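Local atomic coordinates of ethyl acetate hydrolase (PDB entry 5EFZ), a protein that hydrolyses ethyl acetate to ethanol and acetate, a step in the bacterial breakdown of short-chain methyl ketones such as 2-butanone. Residues A53-D57 with K58-I62. Sequence-based numbering, arbitrary orientation.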
loop_
_atom_site.group_PDB
_atom_site.type_symbol
_atom_site.label_atom_id
_atom_site.label_comp_id
_atom_site.label_asym_id
_atom_site.label_seq_id
_atom_site.Cartn_x
_atom_site.Cartn_y
_atom_site.Cartn_z
ATOM N N ALA A 53 14.017 2.110 38.623
ATOM C CA ALA A 53 13.751 1.346 39.827
ATOM C C ALA A 53 12.267 1.385 40.181
ATOM O O ALA A 53 11.610 2.414 40.008
ATOM C CB ALA A 53 14.590 1.890 40.984
ATOM N N LEU A 54 11.747 0.273 40.699
ATOM C CA LEU A 54 10.397 0.251 41.268
ATOM C C LEU A 54 10.303 1.104 42.539
ATOM O O LEU A 54 11.227 1.079 43.350
ATOM C CB LEU A 54 9.997 -1.190 41.602
ATOM C CG LEU A 54 9.664 -2.101 40.422
ATOM C CD1 LEU A 54 9.606 -3.523 40.926
ATOM C CD2 LEU A 54 8.313 -1.673 39.778
ATOM N N ASN A 55 9.205 1.830 42.737
ATOM C CA ASN A 55 9.058 2.601 43.993
ATOM C C ASN A 55 8.607 1.687 45.137
ATOM O O ASN A 55 8.532 0.474 44.957
ATOM C CB ASN A 55 8.104 3.795 43.823
ATOM C CG ASN A 55 6.710 3.401 43.335
ATOM O OD1 ASN A 55 6.330 2.238 43.379
ATOM N ND2 ASN A 55 5.923 4.402 42.898
ATOM N N ALA A 56 8.299 2.260 46.305
ATOM C CA ALA A 56 8.036 1.464 47.507
ATOM C C ALA A 56 6.927 0.433 47.327
ATOM O O ALA A 56 7.012 -0.671 47.851
ATOM C CB ALA A 56 7.687 2.380 48.683
ATOM N N ASP A 57 5.865 0.796 46.623
ATOM C CA ASP A 57 4.735 -0.128 46.502
ATOM C C ASP A 57 4.560 -0.618 45.065
ATOM O O ASP A 57 3.489 -1.092 44.686
ATOM C CB ASP A 57 3.447 0.533 47.011
ATOM C CG ASP A 57 3.025 1.743 46.162
ATOM O OD1 ASP A 57 3.864 2.301 45.399
ATOM O OD2 ASP A 57 1.838 2.136 46.275
ATOM N N LYS A 58 5.633 -0.535 44.292
ATOM C CA LYS A 58 5.623 -1.012 42.893
ATOM C C LYS A 58 4.456 -0.459 42.089
ATOM O O LYS A 58 3.808 -1.202 41.329
ATOM C CB LYS A 58 5.611 -2.552 42.859
ATOM C CG LYS A 58 6.809 -3.159 43.610
ATOM C CD LYS A 58 6.869 -4.668 43.475
ATOM C CE LYS A 58 7.985 -5.250 44.364
ATOM N NZ LYS A 58 8.113 -6.713 44.175
ATOM N N SER A 59 4.199 0.844 42.258
ATOM C CA SER A 59 3.087 1.490 41.586
ATOM C C SER A 59 3.549 2.333 40.406
ATOM O O SER A 59 2.741 3.062 39.822
ATOM C CB SER A 59 2.296 2.380 42.570
ATOM O OG SER A 59 3.110 3.412 43.119
ATOM N N ASN A 60 4.837 2.248 40.061
ATOM C CA ASN A 60 5.370 3.049 38.949
ATOM C C ASN A 60 5.919 2.205 37.812
ATOM O O ASN A 60 6.811 2.635 37.074
ATOM C CB ASN A 60 6.464 3.998 39.448
ATOM C CG ASN A 60 7.708 3.248 39.945
ATOM O OD1 ASN A 60 7.606 2.124 40.410
ATOM N ND2 ASN A 60 8.870 3.892 39.876
ATOM N N ALA A 61 5.360 1.015 37.645
ATOM C CA ALA A 61 5.779 0.111 36.571
ATOM C C ALA A 61 5.070 0.432 35.261
ATOM O O ALA A 61 3.840 0.554 35.219
ATOM C CB ALA A 61 5.507 -1.330 36.978
ATOM N N ILE A 62 5.847 0.550 34.185
ATOM C CA ILE A 62 5.298 0.734 32.832
ATOM C C ILE A 62 5.761 -0.453 31.982
ATOM O O ILE A 62 6.947 -0.762 31.949
ATOM C CB ILE A 62 5.770 2.049 32.180
ATOM C CG1 ILE A 62 5.300 3.261 32.997
ATOM C CG2 ILE A 62 5.276 2.134 30.668
ATOM C CD1 ILE A 62 5.808 4.593 32.468
#
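The side-chain amides of Asn55 and Asn60 stack face against face, their planes 18° apart and their CG atoms 3.5 Å from each other, while polar partners meet their O and N atoms, some in plane and some tilted from it. Asn55 OD1 accepts the backbone N of Ser59 (2.8 Å) on a lone pair in the carbonyl plane, and Asn55 ND2 donates to Ser59 OG at 3.0 Å, tilted from the amide plane. That hydroxyl in turn donates a hydrogen bond to Asp57 OD1 (2.6 Å), on the syn side but 28° out of the carboxylate plane. Asn60 reaches back across the loop because CG sits between its backbone N and carbonyl carbon (chi1 66°): OD1 receives Asn55 N (2.8 Å) from above its carbonyl plane, and ND2 donates to Ala53 O at 3.1 Å and also to Lys90 O. Beside this polar network, away from the probable catalytic triad, Leu54 CD2 rests on Ala61 CB at 4.0 Å. With an alanine at Asn55, Ser59 N would probably lose its acceptor and the Asn60 amide its stacking partner. Lys58 N bonds to Asn55 O (3.1 Å), closing a type I beta turn within the loop that joins strands 45-51 and 61-65 of the alpha/beta-hydrolase sheet.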